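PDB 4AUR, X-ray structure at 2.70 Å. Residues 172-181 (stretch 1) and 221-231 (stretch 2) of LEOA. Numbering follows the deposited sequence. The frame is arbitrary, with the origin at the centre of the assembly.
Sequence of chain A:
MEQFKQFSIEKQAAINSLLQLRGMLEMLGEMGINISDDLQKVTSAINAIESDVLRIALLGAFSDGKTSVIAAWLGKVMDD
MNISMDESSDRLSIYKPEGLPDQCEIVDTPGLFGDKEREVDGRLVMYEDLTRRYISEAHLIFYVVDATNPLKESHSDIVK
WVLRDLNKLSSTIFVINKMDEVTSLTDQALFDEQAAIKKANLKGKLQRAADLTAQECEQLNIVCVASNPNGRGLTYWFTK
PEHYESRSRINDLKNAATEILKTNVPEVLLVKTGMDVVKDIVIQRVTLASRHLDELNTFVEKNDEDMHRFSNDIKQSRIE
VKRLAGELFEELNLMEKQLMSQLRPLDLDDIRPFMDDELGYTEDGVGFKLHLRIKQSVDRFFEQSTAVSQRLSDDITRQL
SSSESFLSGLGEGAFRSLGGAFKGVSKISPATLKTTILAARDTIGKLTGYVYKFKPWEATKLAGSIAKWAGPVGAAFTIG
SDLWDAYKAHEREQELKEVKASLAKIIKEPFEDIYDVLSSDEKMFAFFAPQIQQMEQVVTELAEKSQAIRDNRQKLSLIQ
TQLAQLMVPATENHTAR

Stretch 1 172-181: TIFVINKMDE
Stretch 2, residues 221-231: NIVCVASNPNG

Two parallel strands, strand 172-177 and a strand that runs through Ile222 to Cys224, lie side by side with their axes 4.6 Å apart at closest and their N-to-C directions 26° apart, the usual twist of a sheet. The register pairs Phe174 with Ile222, Val175 with Val223 and Ile176 with Cys224, CA to CA 4.8, 5.1 and 4.6 Å. Phe174 and Ile176 each bond in both directions: Phe174 N gives to Asn221 O (2.8 Å) and Phe174 O takes from Val223 N (3.0 Å); Ile176 N gives to Val223 O (2.7 Å) and Ile176 O takes from Val225 N (2.7 Å). Extended phi/psi values, such as -80/129 at Phe174 and -126/140 at Ile222, alternate the side chains between faces.

On one face Phe174 (chi1 -68°, chi2 -88°), Ile176 (m, t), Ile222 (m, t) and Cys224 (m) gather. The extended t chi2 of Ile176 carries CD1 to 3.6 Å from Ile222 CG2 and 4.1 Å from Cys224 SG, so one branch spans two neighbours. The other face holds beta-branched Ile173 (m, t), Val175 (t) and Val223 (t); Ile173 CG2 lies 4.2 Å from Val223 CB.

At the end of the first strand a polar side chain takes part. Asn177, chi1 t and chi2 29°, sets OD1 to accept from Ser227 N at 3.0 Å, while its ND2 makes a weak bond to Ser227 OG at 3.3 Å; Ser227 is p. Lys178 turns the chain with positive phi/psi (67/53), its CB pointing away, and selenomethionine Met179 N then gives to Val225 O at 3.1 Å. Met179 chi1, -75° (m), accompanies an approach of SE to Cys224 CB of 3.8 Å, apolar packing back onto the second strand. Finally, the CA-to-CB bond of Asp180 points toward stretch 2; with chi1 p and chi2 -23°, OD2 accepts a weak bond from Asn230 N at 3.3 Å.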

ATOM      1  N   THR A 172      -0.627 -30.043  26.335  1.00 28.66           N
ATOM      2  CA  THR A 172      -0.869 -31.172  27.221  1.00 26.67           C
ATOM      3  C   THR A 172      -1.575 -32.322  26.518  1.00 27.17           C
ATOM      4  O   THR A 172      -2.616 -32.118  25.894  1.00 29.21           O
ATOM      5  CB  THR A 172      -1.748 -30.734  28.363  1.00 25.63           C
ATOM      6  OG1 THR A 172      -1.029 -29.794  29.150  1.00 24.88           O
ATOM      7  CG2 THR A 172      -2.143 -31.908  29.220  1.00 25.98           C
ATOM      8  N   ILE A 173      -1.003 -33.519  26.626  1.00 26.43           N
ATOM      9  CA  ILE A 173      -1.659 -34.746  26.181  1.00 27.22           C
ATOM     10  C   ILE A 173      -2.122 -35.548  27.383  1.00 27.45           C
ATOM     11  O   ILE A 173      -1.295 -35.992  28.209  1.00 26.35           O
ATOM     12  CB  ILE A 173      -0.720 -35.686  25.404  1.00 26.65           C
ATOM     13  CG1 ILE A 173      -0.233 -35.039  24.119  1.00 28.01           C
ATOM     14  CG2 ILE A 173      -1.457 -36.947  25.020  1.00 26.17           C
ATOM     15  CD1 ILE A 173       1.116 -35.555  23.683  1.00 28.91           C
ATOM     16  N   PHE A 174      -3.434 -35.737  27.482  1.00 26.24           N
ATOM     17  CA  PHE A 174      -3.971 -36.695  28.440  1.00 26.70           C
ATOM     18  C   PHE A 174      -3.851 -38.088  27.856  1.00 27.17           C
ATOM     19  O   PHE A 174      -4.267 -38.341  26.709  1.00 25.95           O
ATOM     20  CB  PHE A 174      -5.393 -36.370  28.792  1.00 26.24           C
ATOM     21  CG  PHE A 174      -5.503 -35.121  29.561  1.00 26.67           C
ATOM     22  CD1 PHE A 174      -5.399 -35.139  30.920  1.00 26.82           C
ATOM     23  CD2 PHE A 174      -5.654 -33.911  28.915  1.00 27.44           C
ATOM     24  CE1 PHE A 174      -5.457 -33.970  31.640  1.00 27.73           C
ATOM     25  CE2 PHE A 174      -5.718 -32.737  29.621  1.00 27.70           C
ATOM     26  CZ  PHE A 174      -5.613 -32.770  30.992  1.00 28.11           C
ATOM     27  N   VAL A 175      -3.266 -38.973  28.652  1.00 26.06           N
ATOM     28  CA  VAL A 175      -2.824 -40.246  28.164  1.00 27.54           C
ATOM     29  C   VAL A 175      -3.580 -41.288  28.930  1.00 29.27           C
ATOM     30  O   VAL A 175      -3.270 -41.557  30.096  1.00 29.19           O
ATOM     31  CB  VAL A 175      -1.322 -40.399  28.381  1.00 27.94           C
ATOM     32  CG1 VAL A 175      -0.868 -41.811  28.061  1.00 28.11           C
ATOM     33  CG2 VAL A 175      -0.603 -39.395  27.504  1.00 27.84           C
ATOM     34  N   ILE A 176      -4.607 -41.849  28.285  1.00 31.59           N
ATOM     35  CA  ILE A 176      -5.421 -42.858  28.930  1.00 31.49           C
ATOM     36  C   ILE A 176      -4.677 -44.153  28.753  1.00 31.40           C
ATOM     37  O   ILE A 176      -4.581 -44.667  27.641  1.00 28.84           O
ATOM     38  CB  ILE A 176      -6.836 -42.958  28.391  1.00 31.92           C
ATOM     39  CG1 ILE A 176      -7.542 -41.611  28.494  1.00 31.62           C
ATOM     40  CG2 ILE A 176      -7.584 -43.957  29.233  1.00 34.36           C
ATOM     41  CD1 ILE A 176      -8.869 -41.524  27.753  1.00 31.42           C
ATOM     42  N   ASN A 177      -4.125 -44.617  29.881  1.00 33.87           N
ATOM     43  CA  ASN A 177      -3.210 -45.747  29.964  1.00 33.89           C
ATOM     44  C   ASN A 177      -3.863 -47.005  30.545  1.00 35.85           C
ATOM     45  O   ASN A 177      -4.817 -46.933  31.309  1.00 37.17           O
ATOM     46  CB  ASN A 177      -2.025 -45.386  30.846  1.00 31.32           C
ATOM     47  CG  ASN A 177      -0.920 -46.404  30.757  1.00 29.96           C
ATOM     48  OD1 ASN A 177      -0.765 -47.043  29.730  1.00 30.02           O
ATOM     49  ND2 ASN A 177      -0.166 -46.578  31.826  1.00 29.76           N
ATOM     50  N   LYS A 178      -3.299 -48.151  30.192  1.00 40.52           N
ATOM     51  CA  LYS A 178      -3.820 -49.470  30.553  1.00 41.65           C
ATOM     52  C   LYS A 178      -5.152 -49.709  29.847  1.00 44.42           C
ATOM     53  O   LYS A 178      -6.141 -50.041  30.479  1.00 42.85           O
ATOM     54  CB  LYS A 178      -3.994 -49.633  32.066  1.00 40.31           C
ATOM     55  CG  LYS A 178      -2.736 -49.421  32.894  1.00 39.66           C
ATOM     56  CD  LYS A 178      -3.088 -48.872  34.260  1.00 38.00           C
ATOM     57  CE  LYS A 178      -2.032 -49.178  35.300  1.00 39.05           C
ATOM     58  NZ  LYS A 178      -2.441 -48.669  36.642  1.00 39.33           N
HETATM   59  N   MSE A 179      -5.185 -49.537  28.534  1.00 44.46           N
HETATM   60  CA  MSE A 179      -6.417 -49.819  27.814  1.00 49.24           C
HETATM   61  C   MSE A 179      -6.658 -51.321  27.748  1.00 52.94           C
HETATM   62  O   MSE A 179      -7.806 -51.770  27.575  1.00 51.97           O
HETATM   63  CB  MSE A 179      -6.371 -49.098  26.479  1.00 48.85           C
HETATM   64  CG  MSE A 179      -6.605 -47.616  26.734  1.00 49.14           C
HETATM   65 SE   MSE A 179      -8.498 -47.212  26.414  0.83 52.84          SE
HETATM   66  CE  MSE A 179      -9.160 -46.546  28.132  1.00 48.24           C
ATOM     67  N   ASP A 180      -5.594 -52.112  27.918  1.00 54.04           N
ATOM     68  CA  ASP A 180      -5.723 -53.571  27.953  1.00 54.19           C
ATOM     69  C   ASP A 180      -6.851 -54.023  28.882  1.00 55.95           C
ATOM     70  O   ASP A 180      -7.702 -54.816  28.478  1.00 62.86           O
ATOM     71  CB  ASP A 180      -4.390 -54.282  28.292  1.00 54.14           C
ATOM     72  CG  ASP A 180      -3.658 -53.679  29.500  1.00 58.99           C
ATOM     73  OD1 ASP A 180      -3.897 -52.499  29.834  1.00 63.37           O
ATOM     74  OD2 ASP A 180      -2.819 -54.384  30.112  1.00 58.40           O
ATOM     75  N   GLU A 181      -6.900 -53.498  30.103  1.00 56.76           N
ATOM     76  CA  GLU A 181      -7.947 -53.926  31.040  1.00 56.28           C
ATOM     77  C   GLU A 181      -9.263 -53.203  30.821  1.00 53.54           C
ATOM     78  O   GLU A 181     -10.040 -53.041  31.745  1.00 58.27           O
ATOM     79  CB  GLU A 181      -7.489 -53.876  32.508  1.00 55.62           C
ATOM     80  CG  GLU A 181      -6.891 -52.570  33.009  1.00 55.34           C
ATOM     81  CD  GLU A 181      -5.570 -52.796  33.734  1.00 56.61           C
ATOM     82  OE1 GLU A 181      -4.718 -53.529  33.181  1.00 58.40           O
ATOM     83  OE2 GLU A 181      -5.381 -52.265  34.850  1.00 50.38           O
ATOM     84  N   ASN A 221      -6.163 -32.702  23.851  1.00 37.52           N
ATOM     85  CA  ASN A 221      -5.394 -33.777  23.285  1.00 38.56           C
ATOM     86  C   ASN A 221      -5.520 -35.026  24.122  1.00 35.47           C
ATOM     87  O   ASN A 221      -5.010 -35.070  25.228  1.00 36.58           O
ATOM     88  CB  ASN A 221      -3.947 -33.352  23.212  1.00 42.63           C
ATOM     89  CG  ASN A 221      -3.738 -32.203  22.250  1.00 45.76           C
ATOM     90  OD1 ASN A 221      -3.291 -31.111  22.630  1.00 45.45           O
ATOM     91  ND2 ASN A 221      -4.059 -32.448  20.982  1.00 47.74           N
ATOM     92  N   ILE A 222      -6.207 -36.038  23.600  1.00 33.09           N
ATOM     93  CA  ILE A 222      -6.344 -37.300  24.313  1.00 33.00           C
ATOM     94  C   ILE A 222      -5.898 -38.476  23.464  1.00 31.00           C
ATOM     95  O   ILE A 222      -6.179 -38.555  22.275  1.00 28.72           O
ATOM     96  CB  ILE A 222      -7.790 -37.551  24.800  1.00 33.71           C
ATOM     97  CG1 ILE A 222      -8.291 -36.345  25.588  1.00 34.91           C
ATOM     98  CG2 ILE A 222      -7.832 -38.786  25.692  1.00 33.21           C
ATOM     99  CD1 ILE A 222      -9.737 -36.444  26.004  1.00 36.22           C
ATOM    100  N   VAL A 223      -5.218 -39.402  24.112  1.00 30.32           N
ATOM    101  CA  VAL A 223      -4.670 -40.539  23.449  1.00 31.28           C
ATOM    102  C   VAL A 223      -4.836 -41.756  24.341  1.00 32.76           C
ATOM    103  O   VAL A 223      -4.599 -41.692  25.540  1.00 32.10           O
ATOM    104  CB  VAL A 223      -3.195 -40.280  23.133  1.00 32.81           C
ATOM    105  CG1 VAL A 223      -2.413 -41.565  23.076  1.00 33.34           C
ATOM    106  CG2 VAL A 223      -3.080 -39.534  21.807  1.00 33.76           C
ATOM    107  N   CYS A 224      -5.257 -42.861  23.741  1.00 34.72           N
ATOM    108  CA  CYS A 224      -5.488 -44.085  24.481  1.00 38.17           C
ATOM    109  C   CYS A 224      -4.318 -45.027  24.226  1.00 39.22           C
ATOM    110  O   CYS A 224      -3.861 -45.167  23.099  1.00 42.04           O
ATOM    111  CB  CYS A 224      -6.817 -44.708  24.059  1.00 38.81           C
ATOM    112  SG  CYS A 224      -8.260 -43.620  24.275  0.98 40.02           S
ATOM    113  N   VAL A 225      -3.828 -45.670  25.271  1.00 38.08           N
ATOM    114  CA  VAL A 225      -2.569 -46.364  25.173  1.00 38.60           C
ATOM    115  C   VAL A 225      -2.525 -47.501  26.189  1.00 42.43           C
ATOM    116  O   VAL A 225      -3.352 -47.555  27.106  1.00 46.32           O
ATOM    117  CB  VAL A 225      -1.443 -45.318  25.382  1.00 39.76           C
ATOM    118  CG1 VAL A 225      -0.282 -45.823  26.239  1.00 38.91           C
ATOM    119  CG2 VAL A 225      -0.962 -44.778  24.040  1.00 39.19           C
ATOM    120  N   ALA A 226      -1.577 -48.420  26.007  1.00 43.49           N
ATOM    121  CA  ALA A 226      -1.373 -49.519  26.934  1.00 43.17           C
ATOM    122  C   ALA A 226       0.093 -49.741  27.174  1.00 44.03           C
ATOM    123  O   ALA A 226       0.631 -50.752  26.781  1.00 45.79           O
ATOM    124  CB  ALA A 226      -1.995 -50.778  26.369  1.00 44.86           C
ATOM    125  N   SER A 227       0.730 -48.795  27.849  1.00 45.98           N
ATOM    126  CA  SER A 227       2.186 -48.795  28.037  1.00 47.04           C
ATOM    127  C   SER A 227       2.831 -50.167  28.266  1.00 48.63           C
ATOM    128  O   SER A 227       3.914 -50.448  27.747  1.00 45.31           O
ATOM    129  CB  SER A 227       2.548 -47.921  29.233  1.00 45.84           C
ATOM    130  OG  SER A 227       2.138 -48.535  30.436  1.00 47.25           O
ATOM    131  N   ASN A 228       2.167 -50.985  29.077  1.00 50.77           N
ATOM    132  CA  ASN A 228       2.671 -52.287  29.507  1.00 54.15           C
ATOM    133  C   ASN A 228       1.542 -53.298  29.376  1.00 54.56           C
ATOM    134  O   ASN A 228       0.881 -53.605  30.359  1.00 57.16           O
ATOM    135  CB  ASN A 228       3.147 -52.177  30.964  1.00 53.55           C
ATOM    136  CG  ASN A 228       3.715 -53.473  31.513  1.00 55.47           C
ATOM    137  OD1 ASN A 228       3.893 -54.461  30.791  1.00 58.55           O
ATOM    138  ND2 ASN A 228       4.013 -53.471  32.809  1.00 55.32           N
ATOM    139  N   PRO A 229       1.301 -53.808  28.156  1.00 57.31           N
ATOM    140  CA  PRO A 229       0.115 -54.632  27.907  1.00 63.67           C
ATOM    141  C   PRO A 229       0.279 -56.074  28.376  1.00 67.75           C
ATOM    142  O   PRO A 229       1.394 -56.600  28.363  1.00 70.94           O
ATOM    143  CB  PRO A 229      -0.055 -54.558  26.386  1.00 60.75           C
ATOM    144  CG  PRO A 229       1.303 -54.287  25.859  1.00 60.04           C
ATOM    145  CD  PRO A 229       2.137 -53.675  26.955  1.00 56.57           C
ATOM    146  N   ASN A 230      -0.834 -56.691  28.783  1.00 72.92           N
ATOM    147  CA  ASN A 230      -0.853 -58.018  29.422  1.00 76.79           C
ATOM    148  C   ASN A 230      -0.222 -57.978  30.823  1.00 70.00           C
ATOM    149  O   ASN A 230      -0.645 -58.708  31.713  1.00 70.51           O
ATOM    150  CB  ASN A 230      -0.178 -59.114  28.555  1.00 83.70           C
ATOM    151  CG  ASN A 230      -1.000 -59.513  27.324  1.00 90.94           C
ATOM    152  OD1 ASN A 230      -0.767 -60.577  26.739  1.00 93.75           O
ATOM    153  ND2 ASN A 230      -1.954 -58.665  26.923  1.00 90.41           N
ATOM    154  N   GLY A 231       0.782 -57.122  31.009  1.00 62.96           N
ATOM    155  CA  GLY A 231       1.464 -56.982  32.287  1.00 61.19           C
ATOM    156  C   GLY A 231       2.889 -57.462  32.201  1.00 56.97           C
ATOM    157  O   GLY A 231       3.675 -57.232  33.110  1.00 57.12           O
TER